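PDB 3U62: shikimate dehydrogenase (NADP(+)), which probably catalyses the reversible NADPH-linked reduction of 3-dehydroshikimate to shikimate, the fourth step of chorismate biosynthesis. Local coordinates for residues E231-K234 / I238-E241; K24-N29 / E241-E246; V185-L190 / R211-K216. All coordinates share one frame; numbering follows the deposited sequence.

Overall arrangement
Contacts 1 and 2 form one cluster, with centres 10 Å apart and Glu241 in both. Contact 1 closes the turn from helix 222-235 into helix 241-248, and contact 2 lays the latter on helix 15-26. They touch directly, for instance through Leu233 CD1 and Phe244 CD1 at 3.4 Å. Contact 3 joins two helices linking strands of the parallel NADP-binding sheet on the other side of the chain's centre, about 37 Å from contact 1 and 39 Å from contact 2 between centres. Contact 1 comes nearest to the predicted shikimate site, the side chain of Leu233 lying about 10 Å from that of Ser15; contacts 2 and 3 are remote from the annotated sites.

Contact 1 of 3, residues E231-K234 / I238-E241; sequences ENLK and IYDE
Ile238 N donates to Leu233 O over 2.9 Å, nearly straight at the hydrogen (165°) and end-on to the carbonyl, which ties the chain leaving helix 222-235 back to its last turn. Beside this bond Leu233 CD2 sits 3.8 Å from Ile238 CG1, and the two side chains cross at about a right angle. Leu233 CB also meets Tyr239 CB at 4.0 Å. Lys234, extended beyond CG, runs alongside Tyr239: its CG lies at the root of the ring, and its CE stands over one face in a CH-pi contact, 4.1 Å from the centroid. Glu241 N lies 4.0 Å above the plane on the opposite face of the Tyr239 ring. That ring reaches the lysine because Tyr239 CG is anti to its own N (chi1 178°). With an alanine here, the Lys234 methylenes would probably lose the ring they lie against, and the lysine chain would be freer to swing.

Further out, Tyr22 OH hydrogen-bonds both Ile238 O and Asp240 N, while Asp240 OD1 caps Val243 N. The turn is therefore held by one backbone bond and by side-chain oxygens of Tyr22 and Asp240, whereas Lys234 contributes through its aliphatic chain, with NZ 6.9 Å from Glu241 OE2.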
loop_
_atom_site.group_PDB
_atom_site.type_symbol
_atom_site.label_atom_id
_atom_site.label_comp_id
_atom_site.label_asym_id
_atom_site.label_seq_id
_atom_site.Cartn_x
_atom_site.Cartn_y
_atom_site.Cartn_z
ATOM N N GLU A 231 6.798 5.535 9.210
ATOM C CA GLU A 231 8.093 5.289 8.581
ATOM C C GLU A 231 8.535 6.465 7.704
ATOM O O GLU A 231 9.715 6.823 7.701
ATOM C CB GLU A 231 8.063 3.986 7.774
ATOM C CG GLU A 231 9.439 3.436 7.386
ATOM C CD GLU A 231 10.201 2.804 8.544
ATOM O OE1 GLU A 231 9.560 2.452 9.576
ATOM O OE2 GLU A 231 11.451 2.667 8.419
ATOM N N ASN A 232 7.588 7.054 6.971
ATOM C CA ASN A 232 7.849 8.251 6.165
ATOM C C ASN A 232 8.445 9.372 7.001
ATOM O O ASN A 232 9.450 9.979 6.621
ATOM C CB ASN A 232 6.562 8.773 5.513
ATOM C CG ASN A 232 5.981 7.817 4.488
ATOM O OD1 ASN A 232 6.665 6.933 3.974
ATOM N ND2 ASN A 232 4.702 8.000 4.181
ATOM N N LEU A 233 7.813 9.639 8.143
ATOM C CA LEU A 233 8.231 10.715 9.035
ATOM C C LEU A 233 9.595 10.446 9.662
ATOM O O LEU A 233 10.363 11.383 9.903
ATOM C CB LEU A 233 7.176 10.970 10.117
ATOM C CG LEU A 233 5.833 11.550 9.652
ATOM C CD1 LEU A 233 4.805 11.452 10.756
ATOM C CD2 LEU A 233 5.969 12.997 9.179
ATOM N N LYS A 234 9.894 9.173 9.921
ATOM C CA LYS A 234 11.208 8.779 10.428
ATOM C C LYS A 234 12.296 9.023 9.379
ATOM O O LYS A 234 13.369 9.541 9.700
ATOM C CB LYS A 234 11.212 7.314 10.874
ATOM C CG LYS A 234 10.453 7.047 12.165
ATOM C CD LYS A 234 10.526 5.577 12.545
ATOM C CE LYS A 234 9.730 5.289 13.807
ATOM N NZ LYS A 234 9.875 3.871 14.242
ATOM N N ILE A 238 11.499 13.827 10.976
ATOM C CA ILE A 238 10.516 14.709 11.609
ATOM C C ILE A 238 9.442 13.929 12.372
ATOM O O ILE A 238 8.279 14.342 12.436
ATOM C CB ILE A 238 9.869 15.672 10.573
ATOM C CG1 ILE A 238 9.288 14.887 9.383
ATOM C CG2 ILE A 238 10.886 16.716 10.119
ATOM C CD1 ILE A 238 8.552 15.731 8.358
ATOM N N TYR A 239 9.847 12.806 12.961
ATOM C CA TYR A 239 8.929 11.944 13.694
ATOM C C TYR A 239 8.875 12.285 15.183
ATOM O O TYR A 239 9.889 12.254 15.884
ATOM C CB TYR A 239 9.286 10.469 13.484
ATOM C CG TYR A 239 8.404 9.505 14.250
ATOM C CD1 TYR A 239 7.048 9.376 13.947
ATOM C CD2 TYR A 239 8.930 8.716 15.272
ATOM C CE1 TYR A 239 6.237 8.491 14.649
ATOM C CE2 TYR A 239 8.128 7.826 15.979
ATOM C CZ TYR A 239 6.783 7.718 15.661
ATOM O OH TYR A 239 5.984 6.840 16.356
ATOM N N ASP A 240 7.669 12.615 15.641
ATOM C CA ASP A 240 7.375 12.885 17.042
ATOM C C ASP A 240 6.333 11.852 17.450
ATOM O O ASP A 240 5.179 11.927 17.018
ATOM C CB ASP A 240 6.829 14.311 17.191
ATOM C CG ASP A 240 6.603 14.719 18.643
ATOM O OD1 ASP A 240 5.946 13.969 19.398
ATOM O OD2 ASP A 240 7.073 15.811 19.028
ATOM N N GLU A 241 6.746 10.883 18.263
ATOM C CA GLU A 241 5.911 9.720 18.584
ATOM C C GLU A 241 4.563 10.079 19.210
ATOM O O GLU A 241 3.528 9.550 18.798
ATOM C CB GLU A 241 6.673 8.736 19.483
ATOM C CG GLU A 241 5.957 7.402 19.703
ATOM C CD GLU A 241 6.746 6.439 20.574
ATOM O OE1 GLU A 241 7.291 6.871 21.613
ATOM O OE2 GLU A 241 6.814 5.242 20.223
#

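Contact 2 of 3, residues K24-N29 / E241-E246; sequences KRAGMN and EEVFKE
Arg25 reaches across to Val243 and Glu246, one turn apart on helix 241-248, and changes partner along its length. Its CB lies 3.9 Å from Val243 CG1, and its CG comes closer to the same methyl, at 3.7 Å. A bend at chi2 (64°) then turns the chain, and CD comes to 3.4 Å from Glu246 OE1. Next is NE, which donates to Glu246 OE1 over 2.8 Å in a salt bridge. The N-H is not straight on the oxygen (142°), which it meets on the syn side but tilted from the carboxylate plane. At the tip, Arg25 NH2 stays 3.6 Å from Glu246 OE2. With the guanidinium and carboxylate planes 55° apart, the pair does not lie flat as a two-pronged bridge; a single bond through NE carries it.

Next to the arginine stem, Ala26 CB touches Val243 CG1 at 3.9 Å, so that one methyl serves both neighbours. Val243 also rests on Tyr22. Just beyond Ala26, Gly27 has positive phi and its N bonds back to Lys24 O, part of a Schellman motif ending helix 15-26. On another side of helix 241-248, Phe244 packs against helix 222-235 and stacks with Phe248. This return of the C-terminal helices to the substrate-binding domain, after the chain has passed through the nucleotide domain, is typical of the shikimate dehydrogenase fold.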
loop_
_atom_site.group_PDB
_atom_site.type_symbol
_atom_site.label_atom_id
_atom_site.label_comp_id
_atom_site.label_asym_id
_atom_site.label_seq_id
_atom_site.Cartn_x
_atom_site.Cartn_y
_atom_site.Cartn_z
ATOM N N LYS A 24 1.307 21.001 12.459
ATOM C CA LYS A 24 0.796 22.096 13.279
ATOM C C LYS A 24 0.810 21.748 14.768
ATOM O O LYS A 24 1.236 22.559 15.593
ATOM C CB LYS A 24 -0.611 22.518 12.838
ATOM C CG LYS A 24 -1.098 23.811 13.485
ATOM C CD LYS A 24 -2.506 24.175 13.044
ATOM C CE LYS A 24 -3.045 25.349 13.849
ATOM N NZ LYS A 24 -4.374 25.809 13.344
ATOM N N ARG A 25 0.347 20.543 15.100
ATOM C CA ARG A 25 0.319 20.070 16.484
ATOM C C ARG A 25 1.730 19.922 17.068
ATOM O O ARG A 25 1.940 20.143 18.263
ATOM C CB ARG A 25 -0.465 18.754 16.574
ATOM C CG ARG A 25 -0.559 18.126 17.963
ATOM C CD ARG A 25 -1.322 18.994 18.954
ATOM N NE ARG A 25 -1.265 18.427 20.300
ATOM C CZ ARG A 25 -0.253 18.591 21.150
ATOM N NH1 ARG A 25 0.808 19.318 20.813
ATOM N NH2 ARG A 25 -0.303 18.027 22.348
ATOM N N ALA A 26 2.690 19.564 16.217
ATOM C CA ALA A 26 4.080 19.393 16.642
ATOM C C ALA A 26 4.862 20.711 16.696
ATOM O O ALA A 26 6.000 20.741 17.176
ATOM C CB ALA A 26 4.790 18.384 15.743
ATOM N N GLY A 27 4.251 21.793 16.215
ATOM C CA GLY A 27 4.898 23.105 16.183
ATOM C C GLY A 27 5.944 23.221 15.089
ATOM O O GLY A 27 6.861 24.042 15.177
ATOM N N MET A 28 5.796 22.395 14.056
ATOM C CA MET A 28 6.720 22.364 12.924
ATOM C C MET A 28 6.248 23.282 11.806
ATOM O O MET A 28 5.052 23.565 11.685
ATOM C CB MET A 28 6.857 20.936 12.393
ATOM C CG MET A 28 7.553 19.979 13.344
ATOM S SD MET A 28 7.435 18.274 12.779
ATOM C CE MET A 28 8.301 17.429 14.105
ATOM N N ASN A 29 7.190 23.741 10.987
ATOM C CA ASN A 29 6.876 24.642 9.882
ATOM C C ASN A 29 6.678 23.933 8.541
ATOM O O ASN A 29 6.510 24.585 7.504
ATOM C CB ASN A 29 7.940 25.741 9.763
ATOM C CG ASN A 29 7.766 26.850 10.796
ATOM O OD1 ASN A 29 8.565 27.786 10.849
ATOM N ND2 ASN A 29 6.726 26.749 11.621
ATOM N N GLU A 241 6.746 10.883 18.263
ATOM C CA GLU A 241 5.911 9.720 18.584
ATOM C C GLU A 241 4.563 10.079 19.210
ATOM O O GLU A 241 3.528 9.550 18.798
ATOM C CB GLU A 241 6.673 8.736 19.483
ATOM C CG GLU A 241 5.957 7.402 19.703
ATOM C CD GLU A 241 6.746 6.439 20.574
ATOM O OE1 GLU A 241 7.291 6.871 21.613
ATOM O OE2 GLU A 241 6.814 5.242 20.223
ATOM N N GLU A 242 4.581 10.974 20.194
ATOM C CA GLU A 242 3.364 11.344 20.912
ATOM C C GLU A 242 2.384 12.116 20.036
ATOM O O GLU A 242 1.181 11.846 20.061
ATOM C CB GLU A 242 3.704 12.136 22.175
ATOM C CG GLU A 242 4.405 11.309 23.246
ATOM C CD GLU A 242 4.982 12.155 24.364
ATOM O OE1 GLU A 242 4.501 13.291 24.572
ATOM O OE2 GLU A 242 5.919 11.683 25.042
ATOM N N VAL A 243 2.902 13.068 19.264
ATOM C CA VAL A 243 2.072 13.850 18.348
ATOM C C VAL A 243 1.527 12.956 17.232
ATOM O O VAL A 243 0.369 13.101 16.827
ATOM C CB VAL A 243 2.839 15.071 17.770
ATOM C CG1 VAL A 243 2.009 15.804 16.721
ATOM C CG2 VAL A 243 3.232 16.031 18.886
ATOM N N PHE A 244 2.353 12.027 16.751
ATOM C CA PHE A 244 1.921 11.090 15.720
ATOM C C PHE A 244 0.738 10.245 16.181
ATOM O O PHE A 244 -0.251 10.112 15.459
ATOM C CB PHE A 244 3.063 10.181 15.261
ATOM C CG PHE A 244 2.680 9.266 14.137
ATOM C CD1 PHE A 244 2.669 9.731 12.828
ATOM C CD2 PHE A 244 2.301 7.950 14.382
ATOM C CE1 PHE A 244 2.306 8.899 11.777
ATOM C CE2 PHE A 244 1.933 7.107 13.336
ATOM C CZ PHE A 244 1.932 7.588 12.031
ATOM N N LYS A 245 0.847 9.675 17.380
ATOM C CA LYS A 245 -0.216 8.848 17.946
ATOM C C LYS A 245 -1.506 9.638 18.149
ATOM O O LYS A 245 -2.602 9.113 17.925
ATOM C CB LYS A 245 0.231 8.217 19.267
ATOM C CG LYS A 245 1.252 7.105 19.107
ATOM C CD LYS A 245 1.665 6.546 20.454
ATOM C CE LYS A 245 2.717 5.462 20.294
ATOM N NZ LYS A 245 3.135 4.903 21.612
ATOM N N GLU A 246 -1.370 10.894 18.566
ATOM C CA GLU A 246 -2.525 11.760 18.777
ATOM C C GLU A 246 -3.239 12.093 17.464
ATOM O O GLU A 246 -4.464 11.976 17.377
ATOM C CB GLU A 246 -2.104 13.044 19.494
ATOM C CG GLU A 246 -3.260 13.953 19.884
ATOM C CD GLU A 246 -2.803 15.181 20.640
ATOM O OE1 GLU A 246 -3.077 16.306 20.169
ATOM O OE2 GLU A 246 -2.163 15.028 21.704
#

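Contact 3 of 3, residues V185-L190 / R211-K216; sequences VSDDSL and RKLGVK
Ser186 OG is gripped by two groups, the backbone N of Ser189 at 3.2 Å and Asp161 OD2, and the helical turn it begins is the one that sets Asp187 and Leu190 against Leu213. The serine is the N-cap of helix 187-190: its OG accepts from Ser189 N with an angle of 149° at the hydrogen, and its carbonyl O takes Leu190 N at 3.0 Å. Asp161 OD2 is hydrogen-bonded by Ser189 OG as well, which joins the first turn of this helix to helix 160-165. Asp188 OD2 adds a salt bridge to Lys165 of the same helix.

The contact itself contains no hydrogen bond and rests chiefly on Leu213. Leu213 CG stands anti to its carbonyl carbon (chi1 -61°), which directs both methyls at the first turn of helix 187-190. Both meet Asp187, CD1 at its carbonyl O (3.7 Å) and CD2 at its CB (4.1 Å), and CD1 also packs on Leu190 CB at 3.7 Å. The aspartate and leucine side chains cross at about a right angle.

These helices belong to successive beta-alpha-beta crossovers of the Rossmann-type NADP-binding domain: helix 187-190 precedes strand 195-198, and helix 205-213 leads on from that strand to 217-219, an outermost strand of the parallel sheet. Gly214 ends the latter helix in a Schellman motif, with positive phi (77°) and its N bonded to Arg211 O. The chain then turns so that Val215 points back across the contact, its CG2 3.7 Å from Leu190 O. Leu190 also packs on Leu206 and Lys209, and Val215 on Ala210, earlier along helix 205-213.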
loop_
_atom_site.group_PDB
_atom_site.type_symbol
_atom_site.label_atom_id
_atom_site.label_comp_id
_atom_site.label_asym_id
_atom_site.label_seq_id
_atom_site.Cartn_x
_atom_site.Cartn_y
_atom_site.Cartn_z
ATOM N N VAL A 185 -15.175 -13.636 -6.159
ATOM C CA VAL A 185 -14.909 -14.659 -5.150
ATOM C C VAL A 185 -16.174 -14.930 -4.328
ATOM O O VAL A 185 -16.866 -13.999 -3.907
ATOM C CB VAL A 185 -13.679 -14.294 -4.255
ATOM C CG1 VAL A 185 -13.883 -12.964 -3.521
ATOM C CG2 VAL A 185 -13.347 -15.421 -3.277
ATOM N N SER A 186 -16.471 -16.210 -4.125
ATOM C CA SER A 186 -17.714 -16.642 -3.489
ATOM C C SER A 186 -17.647 -16.631 -1.965
ATOM O O SER A 186 -16.560 -16.610 -1.382
ATOM C CB SER A 186 -18.086 -18.049 -3.967
ATOM O OG SER A 186 -17.047 -18.989 -3.646
ATOM N N ASP A 187 -18.822 -16.653 -1.335
ATOM C CA ASP A 187 -18.939 -16.824 0.113
ATOM C C ASP A 187 -18.278 -18.124 0.556
ATOM O O ASP A 187 -17.567 -18.152 1.563
ATOM C CB ASP A 187 -20.410 -16.836 0.536
ATOM C CG ASP A 187 -21.060 -15.466 0.461
ATOM O OD1 ASP A 187 -20.418 -14.512 -0.031
ATOM O OD2 ASP A 187 -22.223 -15.342 0.899
ATOM N N ASP A 188 -18.523 -19.192 -0.204
ATOM C CA ASP A 188 -17.947 -20.510 0.068
ATOM C C ASP A 188 -16.419 -20.475 0.124
ATOM O O ASP A 188 -15.812 -21.121 0.981
ATOM C CB ASP A 188 -18.413 -21.523 -0.984
ATOM C CG ASP A 188 -17.843 -22.913 -0.755
ATOM O OD1 ASP A 188 -17.119 -23.412 -1.643
ATOM O OD2 ASP A 188 -18.112 -23.505 0.314
ATOM N N SER A 189 -15.807 -19.726 -0.791
ATOM C CA SER A 189 -14.352 -19.596 -0.841
ATOM C C SER A 189 -13.806 -18.704 0.276
ATOM O O SER A 189 -12.729 -18.969 0.817
ATOM C CB SER A 189 -13.904 -19.072 -2.208
ATOM O OG SER A 189 -14.278 -19.967 -3.247
ATOM N N LEU A 190 -14.554 -17.656 0.618
ATOM C CA LEU A 190 -14.137 -16.703 1.647
ATOM C C LEU A 190 -14.314 -17.219 3.072
ATOM O O LEU A 190 -13.508 -16.899 3.948
ATOM C CB LEU A 190 -14.903 -15.383 1.505
ATOM C CG LEU A 190 -14.650 -14.476 0.297
ATOM C CD1 LEU A 190 -15.739 -13.420 0.198
ATOM C CD2 LEU A 190 -13.279 -13.820 0.373
ATOM N N ARG A 211 -16.802 -9.863 7.108
ATOM C CA ARG A 211 -17.443 -9.664 8.408
ATOM C C ARG A 211 -18.718 -10.482 8.543
ATOM O O ARG A 211 -18.957 -11.091 9.589
ATOM C CB ARG A 211 -17.741 -8.184 8.646
ATOM C CG ARG A 211 -16.526 -7.370 9.028
ATOM C CD ARG A 211 -16.842 -5.896 9.041
ATOM N NE ARG A 211 -15.632 -5.090 9.164
ATOM C CZ ARG A 211 -15.550 -3.805 8.834
ATOM N NH1 ARG A 211 -16.608 -3.163 8.348
ATOM N NH2 ARG A 211 -14.403 -3.156 8.981
ATOM N N LYS A 212 -19.528 -10.490 7.486
ATOM C CA LYS A 212 -20.751 -11.290 7.447
ATOM C C LYS A 212 -20.466 -12.777 7.664
ATOM O O LYS A 212 -21.282 -13.487 8.257
ATOM C CB LYS A 212 -21.491 -11.091 6.121
ATOM C CG LYS A 212 -22.204 -9.755 5.995
ATOM C CD LYS A 212 -23.021 -9.684 4.715
ATOM C CE LYS A 212 -23.696 -8.331 4.569
ATOM N NZ LYS A 212 -24.375 -8.186 3.250
ATOM N N LEU A 213 -19.308 -13.234 7.190
ATOM C CA LEU A 213 -18.950 -14.653 7.239
ATOM C C LEU A 213 -18.138 -15.045 8.478
ATOM O O LEU A 213 -17.882 -16.230 8.711
ATOM C CB LEU A 213 -18.218 -15.065 5.956
ATOM C CG LEU A 213 -18.991 -14.902 4.639
ATOM C CD1 LEU A 213 -18.054 -15.034 3.447
ATOM C CD2 LEU A 213 -20.146 -15.894 4.531
ATOM N N GLY A 214 -17.738 -14.050 9.267
ATOM C CA GLY A 214 -17.045 -14.288 10.530
ATOM C C GLY A 214 -15.580 -14.664 10.408
ATOM O O GLY A 214 -15.064 -15.428 11.231
ATOM N N VAL A 215 -14.914 -14.136 9.382
ATOM C CA VAL A 215 -13.476 -14.338 9.195
ATOM C C VAL A 215 -12.733 -13.782 10.414
ATOM O O VAL A 215 -12.995 -12.655 10.840
ATOM C CB VAL A 215 -12.972 -13.683 7.881
ATOM C CG1 VAL A 215 -11.451 -13.719 7.787
ATOM C CG2 VAL A 215 -13.590 -14.371 6.673
ATOM N N LYS A 216 -11.825 -14.585 10.971
ATOM C CA LYS A 216 -11.121 -14.254 12.214
ATOM C C LYS A 216 -10.525 -12.846 12.214
ATOM O O LYS A 216 -10.884 -12.015 13.055
ATOM C CB LYS A 216 -10.036 -15.296 12.506
ATOM C CG LYS A 216 -9.335 -15.120 13.847
ATOM C CD LYS A 216 -8.280 -16.191 14.053
ATOM C CE LYS A 216 -7.674 -16.116 15.443
ATOM N NZ LYS A 216 -6.679 -17.205 15.674
#